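Local atomic coordinates of 3-methyladenine DNA glycosylase (Helicobacter pylori, PDB entry 1PU6), a protein that probably excises 3-methyladenine from alkylated DNA as a helix-hairpin-helix glycosylase of base excision repair. Residues G36-Q41 with D135-Y140; A58-N63 with A81-P86; L160-E165 with Q171-K176. All coordinates share one frame; numbering follows the deposited sequence.

Contact 1 of 3, residues G36-Q41 with D135-Y140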
loop_
_atom_site.group_PDB
_atom_site.type_symbol
_atom_site.label_atom_id
_atom_site.label_comp_id
_atom_site.label_asym_id
_atom_site.label_seq_id
_atom_site.Cartn_x
_atom_site.Cartn_y
_atom_site.Cartn_z
ATOM N N GLY A 36 7.004 -2.243 3.129
ATOM C CA GLY A 36 6.325 -1.197 3.865
ATOM C C GLY A 36 4.836 -1.419 4.006
ATOM O O GLY A 36 4.258 -1.028 5.029
ATOM N N ALA A 37 4.202 -2.026 2.997
ATOM C CA ALA A 37 2.773 -2.272 3.070
ATOM C C ALA A 37 2.482 -3.233 4.219
ATOM O O ALA A 37 1.440 -3.096 4.878
ATOM C CB ALA A 37 2.266 -2.868 1.740
ATOM N N VAL A 38 3.376 -4.199 4.452
ATOM C CA VAL A 38 3.189 -5.114 5.560
ATOM C C VAL A 38 3.483 -4.418 6.888
ATOM O O VAL A 38 2.693 -4.556 7.848
ATOM C CB VAL A 38 4.099 -6.361 5.374
ATOM C CG1 VAL A 38 4.052 -7.251 6.622
ATOM C CG2 VAL A 38 3.627 -7.135 4.092
ATOM N N LEU A 39 4.630 -3.715 6.979
ATOM C CA LEU A 39 5.063 -3.091 8.239
ATOM C C LEU A 39 4.211 -1.958 8.716
ATOM O O LEU A 39 4.225 -1.657 9.939
ATOM C CB LEU A 39 6.506 -2.616 8.150
ATOM C CG LEU A 39 7.574 -3.702 7.955
ATOM C CD1 LEU A 39 8.945 -2.995 7.738
ATOM C CD2 LEU A 39 7.595 -4.536 9.220
ATOM N N THR A 40 3.440 -1.337 7.797
ATOM C CA THR A 40 2.611 -0.242 8.245
ATOM C C THR A 40 1.316 -0.641 8.982
ATOM O O THR A 40 0.615 0.209 9.538
ATOM C CB THR A 40 2.361 0.730 7.044
ATOM O OG1 THR A 40 1.918 2.005 7.552
ATOM C CG2 THR A 40 1.272 0.214 6.146
ATOM N N GLN A 41 0.970 -1.921 8.970
ATOM C CA GLN A 41 -0.253 -2.374 9.627
ATOM C C GLN A 41 -0.277 -2.011 11.117
ATOM O O GLN A 41 0.694 -2.259 11.834
ATOM C CB GLN A 41 -0.442 -3.888 9.373
ATOM C CG GLN A 41 -1.774 -4.501 9.901
ATOM C CD GLN A 41 -1.950 -5.952 9.422
ATOM O OE1 GLN A 41 -2.142 -6.226 8.214
ATOM N NE2 GLN A 41 -1.869 -6.886 10.357
ATOM N N ASP A 135 -4.182 -5.201 -0.169
ATOM C CA ASP A 135 -4.501 -4.281 -1.302
ATOM C C ASP A 135 -3.367 -3.301 -1.593
ATOM O O ASP A 135 -3.131 -2.928 -2.776
ATOM C CB ASP A 135 -5.776 -3.555 -0.988
ATOM C CG ASP A 135 -6.994 -4.460 -1.133
ATOM O OD1 ASP A 135 -8.074 -4.119 -0.595
ATOM O OD2 ASP A 135 -6.933 -5.584 -1.708
ATOM N N ALA A 136 -2.658 -2.864 -0.547
ATOM C CA ALA A 136 -1.513 -1.958 -0.769
ATOM C C ALA A 136 -0.400 -2.679 -1.538
ATOM O O ALA A 136 0.267 -2.088 -2.411
ATOM C CB ALA A 136 -0.985 -1.393 0.577
ATOM N N ILE A 137 -0.210 -3.980 -1.255
ATOM C CA ILE A 137 0.749 -4.746 -2.059
ATOM C C ILE A 137 0.256 -4.812 -3.527
ATOM O O ILE A 137 1.018 -4.575 -4.491
ATOM C CB ILE A 137 0.917 -6.180 -1.458
ATOM C CG1 ILE A 137 1.612 -6.105 -0.084
ATOM C CG2 ILE A 137 1.670 -7.131 -2.485
ATOM C CD1 ILE A 137 1.555 -7.447 0.738
ATOM N N LEU A 138 -1.034 -5.170 -3.729
ATOM C CA LEU A 138 -1.552 -5.285 -5.122
ATOM C C LEU A 138 -1.418 -3.966 -5.932
ATOM O O LEU A 138 -0.990 -3.971 -7.126
ATOM C CB LEU A 138 -3.026 -5.691 -5.148
ATOM C CG LEU A 138 -3.238 -7.130 -4.684
ATOM C CD1 LEU A 138 -4.717 -7.431 -4.438
ATOM C CD2 LEU A 138 -2.642 -8.199 -5.613
ATOM N N CYS A 139 -1.773 -2.852 -5.306
ATOM C CA CYS A 139 -1.680 -1.560 -6.008
ATOM C C CYS A 139 -0.250 -1.057 -6.103
ATOM O O CYS A 139 0.269 -0.837 -7.210
ATOM C CB CYS A 139 -2.573 -0.492 -5.267
ATOM S SG CYS A 139 -2.509 1.086 -6.084
ATOM N N TYR A 140 0.409 -0.848 -4.955
ATOM C CA TYR A 140 1.672 -0.104 -4.933
ATOM C C TYR A 140 2.917 -0.946 -5.183
ATOM O O TYR A 140 3.978 -0.381 -5.451
ATOM C CB TYR A 140 1.847 0.599 -3.573
ATOM C CG TYR A 140 0.758 1.622 -3.364
ATOM C CD1 TYR A 140 0.864 2.911 -3.982
ATOM C CD2 TYR A 140 -0.319 1.361 -2.486
ATOM C CE1 TYR A 140 -0.077 3.915 -3.753
ATOM C CE2 TYR A 140 -1.308 2.374 -2.251
ATOM C CZ TYR A 140 -1.163 3.630 -2.898
ATOM O OH TYR A 140 -2.136 4.572 -2.692
#
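Ala37 on helix 31-39 and Ala136 on helix 131-141 face each other methyl to methyl, CB of Ala37 lying 3.8 Å from CB of Ala136. With nothing bulkier than two methyl groups at this point, the backbones come close: CA of Ala37 is 5.8 Å from CA of Ala136. Ile137 supplies the larger part of the second helix's side of the contact. Its CB only borders the interface, 4.8 Å from CB of Ala37. The next atom out, CG1, packs on that same methyl, with 3.8 Å between Ile137 CG1 and Ala37 CB. From there the chain runs on to CD1, which meets the CG2 branch of Val38 at 4.0 Å. CG1 of Ile137 stands anti to its carbonyl carbon (chi1 -68°), and this torsion carries the ethyl arm across to helix 31-39, while the CG2 branch takes another course and makes no close contact there. On Val38, CG2 lies beside the backbone N and CG1 anti to it (chi1 173°), leaving CG2 as the branch presented to Ile137; the two side chains meet at a slant. Helix 131-141 is the second helix of the helix-hairpin-helix motif, and Ile137 also packs on Leu123 of helix 120-124, which precedes the hairpin. Polar bonds flank the apolar patch: Ala37 O accepts from Ser133 OG, and Gln41 bonds through NE2 to Gly128 O and through OE1 to Gly130 N of the hairpin. All four touching residues are buried, and the pairing consists of aliphatic carbons alone. Between the two segments the attraction is therefore van der Waals contact and burial of carbon; the directional bonds lie at its margin, among them the one from Ser133.

Contact 2 of 3, residues A58-N63 with A81-P86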
loop_
_atom_site.group_PDB
_atom_site.type_symbol
_atom_site.label_atom_id
_atom_site.label_comp_id
_atom_site.label_asym_id
_atom_site.label_seq_id
_atom_site.Cartn_x
_atom_site.Cartn_y
_atom_site.Cartn_z
ATOM N N ALA A 58 21.795 -2.235 7.470
ATOM C CA ALA A 58 22.340 -3.563 7.724
ATOM C C ALA A 58 22.593 -4.317 6.425
ATOM O O ALA A 58 23.047 -5.474 6.460
ATOM C CB ALA A 58 21.386 -4.383 8.645
ATOM N N PHE A 59 22.280 -3.690 5.273
ATOM C CA PHE A 59 22.441 -4.335 3.944
ATOM C C PHE A 59 21.622 -5.602 3.743
ATOM O O PHE A 59 21.961 -6.486 2.950
ATOM C CB PHE A 59 23.948 -4.503 3.531
ATOM C CG PHE A 59 24.723 -3.224 3.672
ATOM C CD1 PHE A 59 25.600 -3.026 4.735
ATOM C CD2 PHE A 59 24.507 -2.175 2.770
ATOM C CE1 PHE A 59 26.277 -1.827 4.890
ATOM C CE2 PHE A 59 25.198 -0.940 2.916
ATOM C CZ PHE A 59 26.073 -0.771 3.972
ATOM N N ILE A 60 20.501 -5.648 4.445
ATOM C CA ILE A 60 19.514 -6.672 4.184
ATOM C C ILE A 60 18.741 -6.339 2.898
ATOM O O ILE A 60 18.412 -7.242 2.062
ATOM C CB ILE A 60 18.592 -6.796 5.388
ATOM C CG1 ILE A 60 19.399 -7.286 6.613
ATOM C CG2 ILE A 60 17.444 -7.759 5.067
ATOM C CD1 ILE A 60 18.706 -6.966 7.996
ATOM N N LEU A 61 18.412 -5.061 2.749
ATOM C CA LEU A 61 17.710 -4.546 1.559
ATOM C C LEU A 61 18.720 -3.732 0.739
ATOM O O LEU A 61 19.265 -2.741 1.270
ATOM C CB LEU A 61 16.559 -3.668 2.061
ATOM C CG LEU A 61 15.497 -2.914 1.208
ATOM C CD1 LEU A 61 14.725 -3.769 0.213
ATOM C CD2 LEU A 61 14.460 -2.249 2.135
ATOM N N GLU A 62 18.993 -4.159 -0.509
ATOM C CA GLU A 62 19.947 -3.519 -1.437
ATOM C C GLU A 62 19.251 -3.374 -2.819
ATOM O O GLU A 62 18.030 -3.195 -2.851
ATOM C CB GLU A 62 21.270 -4.297 -1.521
ATOM C CG GLU A 62 22.183 -4.017 -0.335
ATOM C CD GLU A 62 23.691 -4.276 -0.611
ATOM O OE1 GLU A 62 24.083 -5.456 -0.629
ATOM O OE2 GLU A 62 24.487 -3.308 -0.814
ATOM N N ASN A 63 19.979 -3.432 -3.946
ATOM C CA ASN A 63 19.386 -3.001 -5.232
ATOM C C ASN A 63 18.747 -4.029 -6.163
ATOM O O ASN A 63 18.172 -3.668 -7.227
ATOM C CB ASN A 63 20.425 -2.217 -6.021
ATOM C CG ASN A 63 20.877 -1.001 -5.285
ATOM O OD1 ASN A 63 20.054 -0.274 -4.695
ATOM N ND2 ASN A 63 22.184 -0.764 -5.282
ATOM N N ALA A 81 13.764 -9.057 13.563
ATOM C CA ALA A 81 12.901 -8.470 14.604
ATOM C C ALA A 81 13.563 -7.216 15.192
ATOM O O ALA A 81 12.875 -6.190 15.399
ATOM C CB ALA A 81 12.592 -9.514 15.720
ATOM N N GLU A 82 14.879 -7.267 15.403
ATOM C CA GLU A 82 15.631 -6.095 15.877
ATOM C C GLU A 82 15.556 -4.930 14.902
ATOM O O GLU A 82 15.293 -3.768 15.334
ATOM C CB GLU A 82 17.089 -6.467 16.196
ATOM N N CYS A 83 15.718 -5.196 13.588
ATOM C CA CYS A 83 15.624 -4.123 12.595
ATOM C C CYS A 83 14.257 -3.464 12.520
ATOM O O CYS A 83 14.150 -2.266 12.278
ATOM C CB CYS A 83 15.956 -4.643 11.189
ATOM S SG CYS A 83 17.709 -4.903 10.975
ATOM N N VAL A 84 13.196 -4.244 12.711
ATOM C CA VAL A 84 11.850 -3.680 12.544
ATOM C C VAL A 84 11.229 -3.167 13.864
ATOM O O VAL A 84 10.059 -2.840 13.911
ATOM C CB VAL A 84 10.907 -4.615 11.686
ATOM C CG1 VAL A 84 11.584 -4.934 10.287
ATOM C CG2 VAL A 84 10.525 -5.950 12.441
ATOM N N ARG A 85 12.003 -3.154 14.946
ATOM C CA ARG A 85 11.500 -2.615 16.198
ATOM C C ARG A 85 10.741 -1.274 16.097
ATOM O O ARG A 85 9.726 -1.096 16.787
ATOM C CB ARG A 85 12.686 -2.477 17.191
ATOM C CG ARG A 85 12.571 -3.335 18.348
ATOM C CD ARG A 85 13.661 -3.055 19.422
ATOM N NE ARG A 85 13.185 -2.478 20.695
ATOM C CZ ARG A 85 14.025 -2.012 21.682
ATOM N NH1 ARG A 85 15.365 -2.011 21.548
ATOM N NH2 ARG A 85 13.527 -1.528 22.828
ATOM N N PRO A 86 11.223 -0.291 15.312
ATOM C CA PRO A 86 10.556 1.016 15.282
ATOM C C PRO A 86 9.085 1.030 14.859
ATOM O O PRO A 86 8.348 1.885 15.377
ATOM C CB PRO A 86 11.393 1.835 14.295
ATOM C CG PRO A 86 12.709 1.225 14.252
ATOM C CD PRO A 86 12.463 -0.290 14.524
#
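Ile60 and Cys83 make the close part of this contact: CD1 of Ile60 rests 3.8 Å from SG of Cys83. The isoleucine reaches the sulfur with the last carbon of its longer branch, CG1 standing anti to the carbonyl carbon (chi1 -64°). SG of Cys83, near the end of helix 77-83, likewise stands anti to its own carbonyl carbon and is turned to the loop that follows helix 45-57. Ile60 is buried and also packs on Leu55 of helix 45-57 and Ile72 of helix 65-74, which places the sulfur at the margin of a hydrophobic cluster. The other touch is looser. CB of Ala58 comes to 4.4 Å from the same SG, and Ala58, like Cys83, is only partly buried. Just beyond it, Phe59 takes a positive phi (61°) in a Schellman motif that ends helix 45-57, and its exposed ring makes no contact with segment 81-86. That turn separates the two touching residues of the loop, Ala58 before it and Ile60 after it. The backbones stay well apart, the nearest CA atoms being those of Ala58 and Cys83 at 8.3 Å. Asn54 ND2 gives a polar tie close by, to Cys83 O. Across the contact the thiol sulfur behaves as an apolar, polarisable surface, and dispersion with two methyl groups is what it contributes.

Contact 3 of 3, residues L160-E165 with Q171-K176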
loop_
_atom_site.group_PDB
_atom_site.type_symbol
_atom_site.label_atom_id
_atom_site.label_comp_id
_atom_site.label_asym_id
_atom_site.label_seq_id
_atom_site.Cartn_x
_atom_site.Cartn_y
_atom_site.Cartn_z
ATOM N N LEU A 160 -18.344 13.435 5.372
ATOM C CA LEU A 160 -19.196 13.855 4.247
ATOM C C LEU A 160 -20.616 13.265 4.297
ATOM O O LEU A 160 -21.430 13.558 3.419
ATOM C CB LEU A 160 -18.534 13.470 2.911
ATOM C CG LEU A 160 -17.196 14.137 2.630
ATOM C CD1 LEU A 160 -16.549 13.493 1.405
ATOM C CD2 LEU A 160 -17.399 15.646 2.453
ATOM N N GLY A 161 -20.904 12.425 5.296
ATOM C CA GLY A 161 -22.225 11.876 5.543
ATOM C C GLY A 161 -22.546 10.505 4.991
ATOM O O GLY A 161 -23.727 10.116 4.891
ATOM N N ILE A 162 -21.518 9.754 4.651
ATOM C CA ILE A 162 -21.699 8.376 4.198
ATOM C C ILE A 162 -20.866 7.489 5.122
ATOM O O ILE A 162 -19.661 7.680 5.214
ATOM C CB ILE A 162 -21.231 8.278 2.735
ATOM C CG1 ILE A 162 -22.130 9.139 1.833
ATOM C CG2 ILE A 162 -21.205 6.834 2.286
ATOM C CD1 ILE A 162 -21.730 9.144 0.351
ATOM N N GLU A 163 -21.503 6.548 5.815
ATOM C CA GLU A 163 -20.798 5.640 6.735
ATOM C C GLU A 163 -20.791 4.234 6.156
ATOM O O GLU A 163 -21.848 3.638 6.004
ATOM C CB GLU A 163 -21.527 5.564 8.078
ATOM C CG GLU A 163 -21.300 6.765 8.969
ATOM N N ILE A 164 -19.616 3.713 5.811
ATOM C CA ILE A 164 -19.510 2.360 5.293
ATOM C C ILE A 164 -18.432 1.680 6.097
ATOM O O ILE A 164 -17.242 1.870 5.840
ATOM C CB ILE A 164 -19.162 2.355 3.768
ATOM C CG1 ILE A 164 -20.132 3.227 2.943
ATOM C CG2 ILE A 164 -19.119 0.905 3.239
ATOM C CD1 ILE A 164 -19.701 3.447 1.410
ATOM N N GLU A 165 -18.848 0.877 7.066
ATOM C CA GLU A 165 -17.883 0.289 7.987
ATOM C C GLU A 165 -17.180 -0.928 7.392
ATOM O O GLU A 165 -16.049 -1.228 7.802
ATOM C CB GLU A 165 -18.562 -0.062 9.323
ATOM C CG GLU A 165 -18.505 1.089 10.328
ATOM C CD GLU A 165 -19.861 1.495 10.863
ATOM O OE1 GLU A 165 -20.525 2.313 10.192
ATOM O OE2 GLU A 165 -20.246 1.014 11.968
ATOM N N GLN A 171 -14.320 0.036 -0.175
ATOM C CA GLN A 171 -13.532 -0.057 -1.397
ATOM C C GLN A 171 -14.397 0.015 -2.701
ATOM O O GLN A 171 -14.039 0.686 -3.685
ATOM C CB GLN A 171 -12.749 -1.346 -1.385
ATOM C CG GLN A 171 -11.957 -1.604 -2.622
ATOM C CD GLN A 171 -11.078 -2.824 -2.399
ATOM O OE1 GLN A 171 -11.614 -3.935 -2.233
ATOM N NE2 GLN A 171 -9.754 -2.622 -2.331
ATOM N N HIS A 172 -15.501 -0.732 -2.731
ATOM C CA HIS A 172 -16.312 -0.741 -3.927
ATOM C C HIS A 172 -16.930 0.621 -4.184
ATOM O O HIS A 172 -17.003 1.059 -5.338
ATOM C CB HIS A 172 -17.454 -1.791 -3.821
ATOM C CG HIS A 172 -18.165 -2.024 -5.140
ATOM N ND1 HIS A 172 -19.521 -2.264 -5.227
ATOM C CD2 HIS A 172 -17.696 -2.089 -6.413
ATOM C CE1 HIS A 172 -19.868 -2.439 -6.496
ATOM N NE2 HIS A 172 -18.786 -2.307 -7.240
ATOM N N PHE A 173 -17.339 1.324 -3.114
ATOM C CA PHE A 173 -17.816 2.697 -3.277
ATOM C C PHE A 173 -16.745 3.543 -3.961
ATOM O O PHE A 173 -17.030 4.296 -4.932
ATOM C CB PHE A 173 -18.121 3.366 -1.889
ATOM C CG PHE A 173 -18.387 4.864 -2.005
ATOM C CD1 PHE A 173 -17.333 5.790 -1.882
ATOM C CD2 PHE A 173 -19.680 5.352 -2.298
ATOM C CE1 PHE A 173 -17.556 7.141 -1.988
ATOM C CE2 PHE A 173 -19.899 6.749 -2.423
ATOM C CZ PHE A 173 -18.831 7.627 -2.285
ATOM N N PHE A 174 -15.488 3.457 -3.486
ATOM C CA PHE A 174 -14.415 4.296 -4.091
ATOM C C PHE A 174 -14.087 3.881 -5.542
ATOM O O PHE A 174 -13.976 4.739 -6.438
ATOM C CB PHE A 174 -13.185 4.339 -3.185
ATOM C CG PHE A 174 -13.269 5.408 -2.118
ATOM C CD1 PHE A 174 -13.087 6.756 -2.446
ATOM C CD2 PHE A 174 -13.556 5.075 -0.771
ATOM C CE1 PHE A 174 -13.198 7.777 -1.467
ATOM C CE2 PHE A 174 -13.648 6.070 0.240
ATOM C CZ PHE A 174 -13.476 7.431 -0.111
ATOM N N GLU A 175 -14.051 2.576 -5.806
ATOM C CA GLU A 175 -13.744 2.096 -7.173
ATOM C C GLU A 175 -14.850 2.400 -8.173
ATOM O O GLU A 175 -14.573 2.818 -9.314
ATOM C CB GLU A 175 -13.440 0.577 -7.191
ATOM C CG GLU A 175 -12.084 0.290 -6.540
ATOM C CD GLU A 175 -11.744 -1.203 -6.429
ATOM O OE1 GLU A 175 -10.651 -1.565 -5.879
ATOM O OE2 GLU A 175 -12.560 -2.022 -6.910
ATOM N N LYS A 176 -16.090 2.100 -7.791
ATOM C CA LYS A 176 -17.163 2.154 -8.787
ATOM C C LYS A 176 -17.429 3.563 -9.364
ATOM O O LYS A 176 -17.786 3.692 -10.542
ATOM C CB LYS A 176 -18.443 1.500 -8.242
ATOM C CG LYS A 176 -19.286 2.331 -7.306
ATOM C CD LYS A 176 -20.301 1.397 -6.559
ATOM C CE LYS A 176 -21.677 2.011 -6.331
ATOM N NZ LYS A 176 -22.376 2.373 -7.615
#
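Ile162 and Ile164 lie on an extended run of backbone that passes beside helix 167-179, the nearest CA atoms being those of Ile164 and Phe173, 8.7 Å apart. Extended backbone angles turn alternate side chains the same way, and the two isoleucines both face the helix while Glu163 between them has no part in the contact. Their common target is Phe173. Its CG stands anti to the backbone N (chi1 170°), which extends the ring from the helix towards the loop. Ile164 bears on the root of that side chain: its CD1 is 3.7 Å from CB of Phe173 and 3.9 Å from CG of Phe173. Ile162 works farther out along the ring, its CD1 touching CE2 of Phe173 at 4.1 Å. Both methyl groups thus sit along the CD2-CE2 side of the phenylalanine, and each approaches the ring obliquely. The isoleucine side chains cross that of Phe173 at about a right angle, and both offer the tip of the longer branch, with CG1 anti to the carbonyl carbon. Every touching atom is carbon, in a contact at the surface whose three residues are each partly exposed. Gly161 takes a positive phi (96°) in the Schellman motif that closes helix 151-159, a conformation suited to glycine. From this turn the chain runs past helix 167-179, roughly against its direction, before entering it. Around the contact, Phe173 also packs on Leu157 of helix 151-159 and Ile7 of helix 4-12, and Ile162 touches Leu2 near the N-terminus. Phe173 therefore sits where three helices meet, with the loop of Ile162 and Ile164 lying along one side of it in a part of the fold built without strands.

Contact 1 is the buried one, its centre about 3 Å from the centre of the chain, and joins two helices distant in sequence. Contact 2, partly buried, and contact 3, at the surface, each set a loop beside a helix, on opposite sides of that centre, their centres about 36 Å apart. All three are apolar: small aliphatic groups in contact 1, a thiol with methyls in contact 2, an aromatic ring with isoleucines in contact 3. Contact 2 is nested within the loop closed by contact 1 and touches it through Leu39 and Val84. Contact 3 follows in series, and its tie to contact 1 is polar, a probable hydrogen bond from Gln171 NE2 to Asp135 OD1.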